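Local coordinates for protein cellobiose 2-epimerase (Ruminococcus albus, PDB 3VW5) that catalyses the reversible epimerization of cellobiose to 4-O-beta-D-glucopyranosyl-D-mannose and has an (alpha/alpha)6 barrel fold, at residues 118-123 with 133-138; 235-240 with 290-295; 3-8 with 332-337; 204-209 with 256-261. The protein carries 2 engineered substitutions. One frame throughout, in Å; residues are numbered along the deposited sequence.

Contact 1: residues 118-123 with 133-138; sequences ALSSYY and ALAYRL. Engineered in segment 133-138: Leu-138 (natural residue Pro).
Leu-119 and Ala-135 face each other inside a hairpin of two consecutive helices of the (alpha/alpha)6 barrel. Helix 109-126 and helix 129-145 run antiparallel, with local axes 8.6 Å apart at an angle of 158°. The two backbones come nearest at this pair, whose CA atoms are 5.6 Å apart. Leu-119 carries most of the contact. Its CG is anti to the carbonyl carbon (chi1 -72°), which turns it to the Leu-138 side. The branch CD1 does most of the touching. It meets CB of Leu-134 at 3.8 Å and, on the next turn, CD1 of Leu-138 at 3.7 Å. The side chains of Leu-119 and Leu-138 cross at about a right angle. Leu-138 is an engineered residue, a proline in the natural protein. Nearer the backbone, CB of Leu-119 lies 4.1 Å from CB of Ala-135, consistent with the close approach of the helices. OG of Ser-120 borders the same methyl, 4.0 Å from CB of Ala-135. That hydroxyl is hydrogen-bonded to the carbonyl of Ile-116, one turn back in its own helix, which gives this buried group a partner. Tyr-77 of helix 67-84 touches both Leu-119 and Leu-134. Leu-192 of helix 179-196 lies against Ser-120. The hairpin is thus packed between helices 67-84 and 179-196.

Contact 2: residues 235-240 with 290-295; sequences VGDIHS and NERDKN
Ile-238 to Ser-240 pair antiparallel with Glu-291 to Asp-293, and His-239 and Arg-292 form the hydrogen-bonded pair between two non-hydrogen-bonded ones. N of His-239 donates to O of Arg-292 at 2.7 Å, and N of Arg-292 returns a bond to O of His-239 at 2.9 Å. Beyond the strand, N of Lys-294 reaches O of Asp-237 at 2.9 Å. On the side of His-239 and Arg-292, chi3 (75°) bends the arginine chain at NE, and the guanidinium beyond it meets Asp-237. The grip is end-on. NH1 bonds OD1 of Asp-237 at 3.0 Å, from above the carboxylate plane. NH2 bonds OD2 of Asp-237 at 2.8 Å, on the syn side but tilted well out of that plane. The carboxylate and guanidinium planes are 59° apart. NH1 also donates in plane to a lone pair of O of Lys-294, 2.7 Å away. On the other side, CG1 of Ile-238 packs 4.0 Å from CG of Asp-293. One water bridges N of Asp-237 and OD1 of Asp-293, while Asn-171 holds the other carboxylate oxygen, OD2. An alanine in place of Arg-292 would probably leave the Asp-237 carboxylate without its positive mate and the Lys-294 carbonyl without this N-H. The salt bridge lies beside the Asp-237 to Lys-294 backbone bond, so charge pairing and backbone bonding hold the same end of the strand pair.

Contact 3: residues 3-8 with 332-337; sequences ISEIRQ and VWENIK
Ile-6 lies over one face of the Trp-333 ring, and Glu-5 meets the ring at its edge. Helices 2-19 and 323-340 are the first and eleventh of the twelve long helices of the (alpha/alpha)6 barrel. The N-to-C directions of the two segments differ by 40°, and the local axes stay 11.8 Å apart, so long side chains bridge the distance. Trp-333 CG is anti to the backbone N (chi1 168°), which starts the side chain toward helix 2-19. Ile-6 CG1 sits 3.4 Å from the centroid of the six-membered ring, close to the ring normal, in a CH-pi contact. These two side chains slide past each other in opposite directions. Lys-337 CG covers the opposite face, offset toward the rim. The Lys-337 and Glu-5 side chains cross at about a right angle. Glu-5, Glu-334 and Lys-337 form a salt-bridge network, in which Lys-337 NZ pairs weakly with Glu-334 OE2, at 3.1 Å. Lys-330 is a further partner of Glu-334. Cys-379 and Val-382 of helix 373-385 back Ile-6. Glu-5 OE1 takes two donors: Trp-333 NE1 at 3.0 Å, in the ring plane, and Lys-337 NZ, a salt bridge also of 3.0 Å, from above the carboxylate plane.

Contact 4: residues 204-209 with 256-261; sequences RLKFQL and DVLGDE
Asp-260 OD2 accepts a hydrogen bond from N of Asp-262 and a weak one from N of Leu-263, and so caps the start of helix 261-281. The other oxygen, OD1, looks toward helix 199-216. There NZ of Lys-206 stands 4.0 Å from OD1 of Asp-260, beyond salt-bridge range, and the attraction is likely to be modest. The two side chains cross at about a right angle. The apolar part of the contact centres on Leu-258, in the last turn of helix 241-258. Its CD1 is 3.6 Å from CD1 of Leu-205, and these two leucines slide past each other in opposite directions. The same CD1 of Leu-258 lies 3.8 Å from CG of Lys-206, so the aliphatic stem of the lysine leans on it. CD2 of Leu-209 is a looser neighbour, 4.2 Å from CD1 of Leu-258. An alanine in place of Leu-258 would probably open a gap beside Leu-205 and leave the Lys-206 stem with less to rest on. Gly-259, with positive phi, ends helix 241-258 and lets the chain turn at once into the next helix. Leu-263 and Phe-267 of that helix touch Lys-206 and Leu-209, respectively. A helix packed against the tight turn between two antiparallel helices fits the helical barrel of this epimerase.

How the contacts relate
Helix 2-19 opens contact 3 at the N terminus, and helix 323-340 closes it more than 320 residues later. The other three contacts lie within that span. Contact 1 comes first and closes a short loop, joining two consecutive helices. Contact 4 then opens on helix 199-216. Before it closes at the turn after helix 241-258, contact 2 opens on strand 238-240, so contacts 4 and 2 cross. Contact 2 closes on strand 287-293, part of the sheet beside the helices. Contacts 1 and 2 lie on opposite sides of the chain's centre, their centres 34 Å apart. Contacts 1, 3 and 4 tie helices of the barrel together, while contact 2 ties strands.

Contact 1: residues 118-123 with 133-138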
loop_
_atom_site.group_PDB
_atom_site.type_symbol
_atom_site.label_atom_id
_atom_site.label_comp_id
_atom_site.label_asym_id
_atom_site.label_seq_id
_atom_site.Cartn_x
_atom_site.Cartn_y
_atom_site.Cartn_z
ATOM N N ALA A 118 2.818 1.799 -9.464
ATOM C CA ALA A 118 2.390 0.774 -10.408
ATOM C C ALA A 118 3.053 0.934 -11.787
ATOM O O ALA A 118 3.578 -0.028 -12.327
ATOM C CB ALA A 118 0.884 0.792 -10.556
ATOM N N LEU A 119 3.007 2.134 -12.362
ATOM C CA LEU A 119 3.588 2.377 -13.681
ATOM C C LEU A 119 5.081 2.061 -13.663
ATOM O O LEU A 119 5.596 1.427 -14.590
ATOM C CB LEU A 119 3.330 3.813 -14.152
ATOM C CG LEU A 119 1.874 4.121 -14.550
ATOM C CD1 LEU A 119 1.591 5.630 -14.639
ATOM C CD2 LEU A 119 1.423 3.407 -15.827
ATOM N N SER A 120 5.770 2.482 -12.604
ATOM C CA SER A 120 7.201 2.235 -12.500
ATOM C C SER A 120 7.440 0.752 -12.551
ATOM O O SER A 120 8.324 0.274 -13.247
ATOM C CB SER A 120 7.779 2.808 -11.210
ATOM O OG SER A 120 7.712 4.221 -11.199
ATOM N N SER A 121 6.627 0.023 -11.809
ATOM C CA SER A 121 6.767 -1.419 -11.710
ATOM C C SER A 121 6.480 -2.101 -13.039
ATOM O O SER A 121 7.132 -3.071 -13.395
ATOM C CB SER A 121 5.822 -1.947 -10.635
ATOM O OG SER A 121 6.433 -1.836 -9.375
ATOM N N TYR A 122 5.498 -1.588 -13.765
ATOM C CA TYR A 122 5.111 -2.184 -15.030
ATOM C C TYR A 122 6.228 -1.989 -16.029
ATOM O O TYR A 122 6.524 -2.890 -16.818
ATOM C CB TYR A 122 3.820 -1.577 -15.557
ATOM C CG TYR A 122 3.427 -2.120 -16.905
ATOM C CD1 TYR A 122 3.067 -3.449 -17.057
ATOM C CD2 TYR A 122 3.411 -1.297 -18.031
ATOM C CE1 TYR A 122 2.703 -3.943 -18.285
ATOM C CE2 TYR A 122 3.051 -1.779 -19.263
ATOM C CZ TYR A 122 2.701 -3.108 -19.391
ATOM O OH TYR A 122 2.353 -3.594 -20.634
ATOM N N TYR A 123 6.867 -0.820 -15.977
ATOM C CA TYR A 123 8.069 -0.581 -16.771
ATOM C C TYR A 123 9.179 -1.581 -16.420
ATOM O O TYR A 123 9.739 -2.218 -17.310
ATOM C CB TYR A 123 8.556 0.870 -16.627
ATOM C CG TYR A 123 9.944 1.118 -17.188
ATOM C CD1 TYR A 123 10.188 1.051 -18.571
ATOM C CD2 TYR A 123 11.009 1.414 -16.342
ATOM C CE1 TYR A 123 11.445 1.268 -19.079
ATOM C CE2 TYR A 123 12.262 1.631 -16.833
ATOM C CZ TYR A 123 12.482 1.560 -18.204
ATOM O OH TYR A 123 13.747 1.786 -18.688
ATOM N N ALA A 133 7.540 7.007 -19.062
ATOM C CA ALA A 133 7.130 8.363 -19.372
ATOM C C ALA A 133 5.884 8.796 -18.532
ATOM O O ALA A 133 5.878 9.851 -17.900
ATOM C CB ALA A 133 6.870 8.508 -20.871
ATOM N N LEU A 134 4.842 7.976 -18.525
ATOM C CA LEU A 134 3.663 8.274 -17.745
ATOM C C LEU A 134 4.023 8.438 -16.268
ATOM O O LEU A 134 3.506 9.310 -15.567
ATOM C CB LEU A 134 2.658 7.157 -17.917
ATOM C CG LEU A 134 1.508 7.445 -18.883
ATOM C CD1 LEU A 134 1.911 8.492 -19.884
ATOM C CD2 LEU A 134 1.065 6.147 -19.567
ATOM N N ALA A 135 4.926 7.600 -15.793
ATOM C CA ALA A 135 5.356 7.691 -14.416
ATOM C C ALA A 135 5.967 9.063 -14.129
ATOM O O ALA A 135 5.608 9.721 -13.137
ATOM C CB ALA A 135 6.317 6.568 -14.086
ATOM N N TYR A 136 6.878 9.502 -14.993
ATOM C CA TYR A 136 7.513 10.805 -14.819
ATOM C C TYR A 136 6.484 11.905 -14.995
ATOM O O TYR A 136 6.506 12.904 -14.285
ATOM C CB TYR A 136 8.657 10.991 -15.815
ATOM C CG TYR A 136 9.951 10.342 -15.400
ATOM C CD1 TYR A 136 10.695 10.862 -14.356
ATOM C CD2 TYR A 136 10.427 9.206 -16.048
ATOM C CE1 TYR A 136 11.879 10.277 -13.972
ATOM C CE2 TYR A 136 11.600 8.611 -15.667
ATOM C CZ TYR A 136 12.330 9.157 -14.627
ATOM O OH TYR A 136 13.521 8.587 -14.225
ATOM N N ARG A 137 5.567 11.713 -15.940
ATOM C CA ARG A 137 4.523 12.698 -16.164
ATOM C C ARG A 137 3.763 12.981 -14.861
ATOM O O ARG A 137 3.480 14.133 -14.535
ATOM C CB ARG A 137 3.546 12.255 -17.257
ATOM C CG ARG A 137 2.532 13.339 -17.565
ATOM C CD ARG A 137 1.391 12.868 -18.434
ATOM N NE ARG A 137 1.232 13.720 -19.612
ATOM C CZ ARG A 137 1.768 13.455 -20.808
ATOM N NH1 ARG A 137 2.496 12.344 -21.008
ATOM N NH2 ARG A 137 1.572 14.304 -21.816
ATOM N N LEU A 138 3.441 11.914 -14.128
ATOM C CA LEU A 138 2.672 12.027 -12.895
ATOM C C LEU A 138 3.526 12.527 -11.718
ATOM O O LEU A 138 3.065 13.298 -10.879
ATOM C CB LEU A 138 1.995 10.694 -12.566
ATOM C CG LEU A 138 0.960 10.206 -13.575
ATOM C CD1 LEU A 138 0.447 8.845 -13.175
ATOM C CD2 LEU A 138 -0.187 11.188 -13.704
#

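Contact 2: residues 235-240 with 290-295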
loop_
_atom_site.group_PDB
_atom_site.type_symbol
_atom_site.label_atom_id
_atom_site.label_comp_id
_atom_site.label_asym_id
_atom_site.label_seq_id
_atom_site.Cartn_x
_atom_site.Cartn_y
_atom_site.Cartn_z
ATOM N N VAL A 235 -3.250 16.449 14.880
ATOM C CA VAL A 235 -4.705 16.527 14.894
ATOM C C VAL A 235 -5.228 15.153 15.291
ATOM O O VAL A 235 -4.832 14.151 14.696
ATOM C CB VAL A 235 -5.247 16.824 13.487
ATOM C CG1 VAL A 235 -6.687 16.309 13.347
ATOM C CG2 VAL A 235 -5.131 18.307 13.153
ATOM N N GLY A 236 -6.109 15.100 16.285
ATOM C CA GLY A 236 -6.543 13.833 16.846
ATOM C C GLY A 236 -5.408 13.132 17.574
ATOM O O GLY A 236 -4.330 13.702 17.788
ATOM N N ASP A 237 -5.635 11.881 17.952
ATOM C CA ASP A 237 -4.620 11.129 18.663
ATOM C C ASP A 237 -4.707 9.661 18.270
ATOM O O ASP A 237 -5.226 8.831 19.019
ATOM C CB ASP A 237 -4.824 11.289 20.165
ATOM C CG ASP A 237 -3.801 10.515 20.989
ATOM O OD1 ASP A 237 -4.069 10.331 22.199
ATOM O OD2 ASP A 237 -2.751 10.097 20.431
ATOM N N ILE A 238 -4.206 9.343 17.084
ATOM C CA ILE A 238 -4.346 8.001 16.551
ATOM C C ILE A 238 -2.988 7.333 16.399
ATOM O O ILE A 238 -2.035 7.924 15.894
ATOM C CB ILE A 238 -5.119 8.008 15.223
ATOM C CG1 ILE A 238 -6.563 8.424 15.480
ATOM C CG2 ILE A 238 -5.091 6.639 14.571
ATOM C CD1 ILE A 238 -7.269 8.845 14.241
ATOM N N HIS A 239 -2.894 6.100 16.876
ATOM C CA HIS A 239 -1.736 5.289 16.574
ATOM C C HIS A 239 -2.176 4.115 15.695
ATOM O O HIS A 239 -2.867 3.193 16.152
ATOM C CB HIS A 239 -1.041 4.820 17.850
ATOM C CG HIS A 239 0.320 4.253 17.607
ATOM N ND1 HIS A 239 1.216 3.994 18.617
ATOM C CD2 HIS A 239 0.940 3.892 16.454
ATOM C CE1 HIS A 239 2.330 3.501 18.105
ATOM N NE2 HIS A 239 2.185 3.426 16.794
ATOM N N SER A 240 -1.813 4.174 14.420
ATOM C CA SER A 240 -2.151 3.100 13.495
ATOM C C SER A 240 -0.992 2.112 13.427
ATOM O O SER A 240 -0.007 2.323 12.721
ATOM C CB SER A 240 -2.514 3.655 12.117
ATOM O OG SER A 240 -2.553 2.643 11.125
ATOM N N ASN A 290 -5.268 -3.376 15.414
ATOM C CA ASN A 290 -5.427 -2.328 14.413
ATOM C C ASN A 290 -4.845 -0.970 14.830
ATOM O O ASN A 290 -3.888 -0.471 14.223
ATOM C CB ASN A 290 -6.914 -2.188 14.066
ATOM C CG ASN A 290 -7.152 -1.345 12.838
ATOM O OD1 ASN A 290 -6.335 -1.327 11.906
ATOM N ND2 ASN A 290 -8.282 -0.633 12.826
ATOM N N GLU A 291 -5.417 -0.373 15.869
ATOM C CA GLU A 291 -5.030 0.984 16.240
ATOM C C GLU A 291 -5.415 1.362 17.661
ATOM O O GLU A 291 -6.298 0.761 18.266
ATOM C CB GLU A 291 -5.686 1.976 15.274
ATOM C CG GLU A 291 -7.205 1.814 15.223
ATOM C CD GLU A 291 -7.918 2.948 14.501
ATOM O OE1 GLU A 291 -9.012 3.360 14.972
ATOM O OE2 GLU A 291 -7.393 3.423 13.468
ATOM N N ARG A 292 -4.745 2.379 18.182
ATOM C CA ARG A 292 -5.279 3.096 19.320
ATOM C C ARG A 292 -5.827 4.441 18.847
ATOM O O ARG A 292 -5.118 5.203 18.194
ATOM C CB ARG A 292 -4.216 3.315 20.390
ATOM C CG ARG A 292 -4.662 4.293 21.486
ATOM C CD ARG A 292 -3.541 4.583 22.443
ATOM N NE ARG A 292 -2.562 5.484 21.853
ATOM C CZ ARG A 292 -2.763 6.788 21.732
ATOM N NH1 ARG A 292 -3.905 7.313 22.162
ATOM N NH2 ARG A 292 -1.833 7.566 21.201
ATOM N N ASP A 293 -7.089 4.721 19.152
ATOM C CA ASP A 293 -7.661 6.057 18.959
ATOM C C ASP A 293 -7.956 6.634 20.352
ATOM O O ASP A 293 -8.919 6.215 21.031
ATOM C CB ASP A 293 -8.928 5.979 18.098
ATOM C CG ASP A 293 -9.574 7.339 17.845
ATOM O OD1 ASP A 293 -9.200 8.353 18.493
ATOM O OD2 ASP A 293 -10.487 7.390 16.987
ATOM N N LYS A 294 -7.111 7.579 20.774
ATOM C CA LYS A 294 -7.131 8.112 22.146
ATOM C C LYS A 294 -7.121 7.022 23.226
ATOM O O LYS A 294 -6.109 6.351 23.426
ATOM C CB LYS A 294 -8.309 9.063 22.350
ATOM C CG LYS A 294 -8.127 10.371 21.626
ATOM C CD LYS A 294 -9.412 11.185 21.578
ATOM C CE LYS A 294 -9.138 12.539 20.947
ATOM N NZ LYS A 294 -10.354 13.118 20.324
ATOM N N ASN A 295 -8.254 6.852 23.908
ATOM C CA ASN A 295 -8.366 5.953 25.055
ATOM C C ASN A 295 -8.761 4.516 24.708
ATOM O O ASN A 295 -8.894 3.680 25.604
ATOM C CB ASN A 295 -9.384 6.510 26.060
ATOM C CG ASN A 295 -10.776 6.716 25.448
ATOM O OD1 ASN A 295 -10.905 6.966 24.257
ATOM N ND2 ASN A 295 -11.817 6.644 26.279
HETATM O O HOH W 1 -8.551 10.844 17.702
HETATM O O HOH W 2 -3.314 -0.125 11.713
#

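Contact 3: residues 3-8 with 332-337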
loop_
_atom_site.group_PDB
_atom_site.type_symbol
_atom_site.label_atom_id
_atom_site.label_comp_id
_atom_site.label_asym_id
_atom_site.label_seq_id
_atom_site.Cartn_x
_atom_site.Cartn_y
_atom_site.Cartn_z
ATOM N N ILE A 3 7.867 -20.171 4.005
ATOM C CA ILE A 3 7.974 -19.662 2.637
ATOM C C ILE A 3 7.189 -20.518 1.656
ATOM O O ILE A 3 6.509 -19.998 0.774
ATOM C CB ILE A 3 9.427 -19.530 2.150
ATOM C CG1 ILE A 3 10.196 -18.555 3.031
ATOM C CG2 ILE A 3 9.452 -19.048 0.705
ATOM C CD1 ILE A 3 11.615 -18.330 2.588
ATOM N N SER A 4 7.275 -21.831 1.817
ATOM C CA SER A 4 6.619 -22.750 0.901
ATOM C C SER A 4 5.098 -22.575 0.942
ATOM O O SER A 4 4.421 -22.597 -0.102
ATOM C CB SER A 4 7.020 -24.191 1.228
ATOM O OG SER A 4 5.893 -25.047 1.230
ATOM N N GLU A 5 4.570 -22.382 2.147
ATOM C CA GLU A 5 3.129 -22.200 2.339
ATOM C C GLU A 5 2.641 -20.896 1.720
ATOM O O GLU A 5 1.616 -20.860 1.020
ATOM C CB GLU A 5 2.772 -22.230 3.829
ATOM C CG GLU A 5 3.159 -23.527 4.538
ATOM C CD GLU A 5 3.016 -23.444 6.050
ATOM O OE1 GLU A 5 2.585 -22.379 6.549
ATOM O OE2 GLU A 5 3.344 -24.441 6.740
ATOM N N ILE A 6 3.392 -19.829 1.968
ATOM C CA ILE A 6 3.010 -18.520 1.470
ATOM C C ILE A 6 3.063 -18.482 -0.053
ATOM O O ILE A 6 2.167 -17.926 -0.696
ATOM C CB ILE A 6 3.853 -17.408 2.123
ATOM C CG1 ILE A 6 3.298 -17.097 3.512
ATOM C CG2 ILE A 6 3.865 -16.161 1.268
ATOM C CD1 ILE A 6 4.235 -16.305 4.378
ATOM N N ARG A 7 4.090 -19.107 -0.624
ATOM C CA ARG A 7 4.240 -19.177 -2.074
ATOM C C ARG A 7 3.031 -19.879 -2.682
ATOM O O ARG A 7 2.563 -19.525 -3.770
ATOM C CB ARG A 7 5.537 -19.904 -2.451
ATOM C CG ARG A 7 5.898 -19.832 -3.936
ATOM C CD ARG A 7 7.196 -20.579 -4.249
ATOM N NE ARG A 7 8.204 -19.759 -4.938
ATOM C CZ ARG A 7 8.218 -19.538 -6.254
ATOM N NH1 ARG A 7 7.259 -20.059 -7.022
ATOM N NH2 ARG A 7 9.186 -18.792 -6.807
ATOM N N GLN A 8 2.518 -20.870 -1.953
ATOM C CA GLN A 8 1.333 -21.618 -2.372
ATOM C C GLN A 8 0.071 -20.764 -2.323
ATOM O O GLN A 8 -0.784 -20.818 -3.229
ATOM C CB GLN A 8 1.143 -22.823 -1.467
ATOM C CG GLN A 8 1.482 -24.131 -2.123
ATOM C CD GLN A 8 0.441 -25.190 -1.825
ATOM O OE1 GLN A 8 -0.760 -24.930 -1.918
ATOM N NE2 GLN A 8 0.895 -26.384 -1.449
ATOM N N VAL A 332 1.865 -14.308 13.171
ATOM C CA VAL A 332 0.896 -13.546 12.399
ATOM C C VAL A 332 0.444 -14.349 11.188
ATOM O O VAL A 332 -0.745 -14.422 10.874
ATOM C CB VAL A 332 1.465 -12.193 11.949
ATOM C CG1 VAL A 332 0.508 -11.506 10.990
ATOM C CG2 VAL A 332 1.725 -11.329 13.153
ATOM N N TRP A 333 1.399 -14.960 10.509
ATOM C CA TRP A 333 1.055 -15.817 9.376
ATOM C C TRP A 333 0.161 -17.000 9.786
ATOM O O TRP A 333 -0.863 -17.271 9.142
ATOM C CB TRP A 333 2.318 -16.304 8.673
ATOM C CG TRP A 333 2.075 -17.396 7.710
ATOM C CD1 TRP A 333 2.616 -18.646 7.739
ATOM C CD2 TRP A 333 1.227 -17.349 6.556
ATOM N NE1 TRP A 333 2.159 -19.379 6.674
ATOM C CE2 TRP A 333 1.305 -18.608 5.932
ATOM C CE3 TRP A 333 0.416 -16.361 5.990
ATOM C CZ2 TRP A 333 0.599 -18.912 4.771
ATOM C CZ3 TRP A 333 -0.283 -16.660 4.833
ATOM C CH2 TRP A 333 -0.188 -17.929 4.237
ATOM N N GLU A 334 0.536 -17.697 10.857
ATOM C CA GLU A 334 -0.273 -18.815 11.343
ATOM C C GLU A 334 -1.722 -18.364 11.533
ATOM O O GLU A 334 -2.665 -19.080 11.174
ATOM C CB GLU A 334 0.299 -19.416 12.630
ATOM C CG GLU A 334 1.617 -20.182 12.435
ATOM C CD GLU A 334 1.480 -21.425 11.543
ATOM O OE1 GLU A 334 2.476 -21.786 10.845
ATOM O OE2 GLU A 334 0.380 -22.049 11.544
ATOM N N ASN A 335 -1.896 -17.158 12.064
ATOM C CA ASN A 335 -3.238 -16.643 12.313
ATOM C C ASN A 335 -3.946 -16.095 11.076
ATOM O O ASN A 335 -5.174 -16.105 11.012
ATOM C CB ASN A 335 -3.227 -15.643 13.462
ATOM C CG ASN A 335 -2.966 -16.311 14.793
ATOM O OD1 ASN A 335 -3.892 -16.764 15.462
ATOM N ND2 ASN A 335 -1.699 -16.406 15.175
ATOM N N ILE A 336 -3.182 -15.634 10.090
ATOM C CA ILE A 336 -3.754 -15.341 8.783
ATOM C C ILE A 336 -4.404 -16.619 8.209
ATOM O O ILE A 336 -5.534 -16.586 7.713
ATOM C CB ILE A 336 -2.693 -14.798 7.810
ATOM C CG1 ILE A 336 -2.282 -13.383 8.206
ATOM C CG2 ILE A 336 -3.201 -14.802 6.378
ATOM C CD1 ILE A 336 -1.100 -12.869 7.405
ATOM N N LYS A 337 -3.699 -17.744 8.296
ATOM C CA LYS A 337 -4.220 -19.009 7.776
ATOM C C LYS A 337 -5.504 -19.437 8.481
ATOM O O LYS A 337 -6.495 -19.793 7.840
ATOM C CB LYS A 337 -3.182 -20.132 7.934
ATOM C CG LYS A 337 -1.949 -20.010 7.062
ATOM C CD LYS A 337 -1.114 -21.288 7.096
ATOM C CE LYS A 337 -0.495 -21.516 8.463
ATOM N NZ LYS A 337 0.314 -22.764 8.486
#

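Contact 4: residues 204-209 with 256-261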
loop_
_atom_site.group_PDB
_atom_site.type_symbol
_atom_site.label_atom_id
_atom_site.label_comp_id
_atom_site.label_asym_id
_atom_site.label_seq_id
_atom_site.Cartn_x
_atom_site.Cartn_y
_atom_site.Cartn_z
ATOM N N ARG A 204 13.502 14.507 -3.992
ATOM C CA ARG A 204 12.198 14.577 -3.356
ATOM C C ARG A 204 12.032 13.438 -2.338
ATOM O O ARG A 204 11.572 13.668 -1.205
ATOM C CB ARG A 204 11.088 14.548 -4.403
ATOM C CG ARG A 204 11.282 15.549 -5.531
ATOM C CD ARG A 204 11.533 16.931 -4.990
ATOM N NE ARG A 204 10.447 17.391 -4.133
ATOM C CZ ARG A 204 10.623 17.921 -2.926
ATOM N NH1 ARG A 204 11.846 18.059 -2.431
ATOM N NH2 ARG A 204 9.571 18.308 -2.214
ATOM N N LEU A 205 12.431 12.227 -2.739
ATOM C CA LEU A 205 12.446 11.064 -1.857
ATOM C C LEU A 205 13.142 11.368 -0.536
ATOM O O LEU A 205 12.634 11.004 0.530
ATOM C CB LEU A 205 13.172 9.883 -2.515
ATOM C CG LEU A 205 12.659 8.436 -2.354
ATOM C CD1 LEU A 205 13.812 7.466 -2.381
ATOM C CD2 LEU A 205 11.806 8.179 -1.102
ATOM N N LYS A 206 14.313 12.005 -0.595
ATOM C CA LYS A 206 15.065 12.256 0.629
ATOM C C LYS A 206 14.326 13.279 1.497
ATOM O O LYS A 206 14.328 13.197 2.734
ATOM C CB LYS A 206 16.504 12.684 0.334
ATOM C CG LYS A 206 17.436 11.540 -0.069
ATOM C CD LYS A 206 18.710 12.064 -0.740
ATOM C CE LYS A 206 19.652 10.923 -1.152
ATOM N NZ LYS A 206 21.124 11.250 -0.999
ATOM N N PHE A 207 13.661 14.222 0.844
ATOM C CA PHE A 207 12.859 15.176 1.573
ATOM C C PHE A 207 11.692 14.471 2.305
ATOM O O PHE A 207 11.380 14.789 3.465
ATOM C CB PHE A 207 12.361 16.267 0.642
ATOM C CG PHE A 207 11.204 17.050 1.193
ATOM C CD1 PHE A 207 9.905 16.732 0.835
ATOM C CD2 PHE A 207 11.416 18.103 2.069
ATOM C CE1 PHE A 207 8.830 17.450 1.336
ATOM C CE2 PHE A 207 10.348 18.828 2.577
ATOM C CZ PHE A 207 9.047 18.495 2.208
ATOM N N GLN A 208 11.070 13.498 1.645
ATOM C CA GLN A 208 9.999 12.739 2.278
ATOM C C GLN A 208 10.502 11.913 3.458
ATOM O O GLN A 208 9.867 11.883 4.514
ATOM C CB GLN A 208 9.288 11.861 1.253
ATOM C CG GLN A 208 8.502 12.659 0.229
ATOM C CD GLN A 208 8.509 12.011 -1.149
ATOM O OE1 GLN A 208 8.898 10.845 -1.314
ATOM N NE2 GLN A 208 8.085 12.774 -2.148
ATOM N N LEU A 209 11.631 11.232 3.273
ATOM C CA LEU A 209 12.262 10.511 4.361
ATOM C C LEU A 209 12.501 11.443 5.555
ATOM O O LEU A 209 12.145 11.107 6.679
ATOM C CB LEU A 209 13.575 9.886 3.899
ATOM C CG LEU A 209 13.579 8.432 3.398
ATOM C CD1 LEU A 209 12.205 7.818 3.414
ATOM C CD2 LEU A 209 14.172 8.338 2.016
ATOM N N ASP A 256 17.843 1.605 1.003
ATOM C CA ASP A 256 18.655 0.607 0.298
ATOM C C ASP A 256 18.724 0.924 -1.189
ATOM O O ASP A 256 19.771 0.756 -1.814
ATOM C CB ASP A 256 18.093 -0.808 0.499
ATOM C CG ASP A 256 18.339 -1.339 1.900
ATOM O OD1 ASP A 256 19.207 -0.760 2.591
ATOM O OD2 ASP A 256 17.678 -2.324 2.315
ATOM N N VAL A 257 17.602 1.378 -1.744
ATOM C CA VAL A 257 17.529 1.723 -3.152
ATOM C C VAL A 257 18.330 2.994 -3.456
ATOM O O VAL A 257 18.899 3.133 -4.536
ATOM C CB VAL A 257 16.056 1.844 -3.626
ATOM C CG1 VAL A 257 15.983 2.387 -5.033
ATOM C CG2 VAL A 257 15.366 0.487 -3.546
ATOM N N LEU A 258 18.396 3.911 -2.496
ATOM C CA LEU A 258 19.231 5.100 -2.643
ATOM C C LEU A 258 20.700 4.729 -2.490
ATOM O O LEU A 258 21.566 5.248 -3.193
ATOM C CB LEU A 258 18.835 6.179 -1.632
ATOM C CG LEU A 258 17.520 6.861 -2.009
ATOM C CD1 LEU A 258 17.087 7.891 -0.986
ATOM C CD2 LEU A 258 17.681 7.490 -3.379
ATOM N N GLY A 259 20.964 3.808 -1.572
ATOM C CA GLY A 259 22.307 3.317 -1.350
ATOM C C GLY A 259 23.194 4.273 -0.582
ATOM O O GLY A 259 24.409 4.159 -0.640
ATOM N N ASP A 260 22.593 5.224 0.128
ATOM C CA ASP A 260 23.340 6.079 1.057
ATOM C C ASP A 260 23.446 5.378 2.410
ATOM O O ASP A 260 22.436 5.151 3.093
ATOM C CB ASP A 260 22.669 7.449 1.202
ATOM C CG ASP A 260 23.423 8.394 2.143
ATOM O OD1 ASP A 260 23.201 9.626 2.030
ATOM O OD2 ASP A 260 24.228 7.926 2.993
ATOM N N GLU A 261 24.680 5.042 2.782
ATOM C CA GLU A 261 24.959 4.241 3.968
ATOM C C GLU A 261 24.636 4.973 5.262
ATOM O O GLU A 261 24.282 4.350 6.262
ATOM C CB GLU A 261 26.419 3.793 3.969
ATOM C CG GLU A 261 26.771 2.921 2.773
ATOM C CD GLU A 261 26.025 1.586 2.763
ATOM O OE1 GLU A 261 25.544 1.178 1.672
ATOM O OE2 GLU A 261 25.924 0.944 3.839
#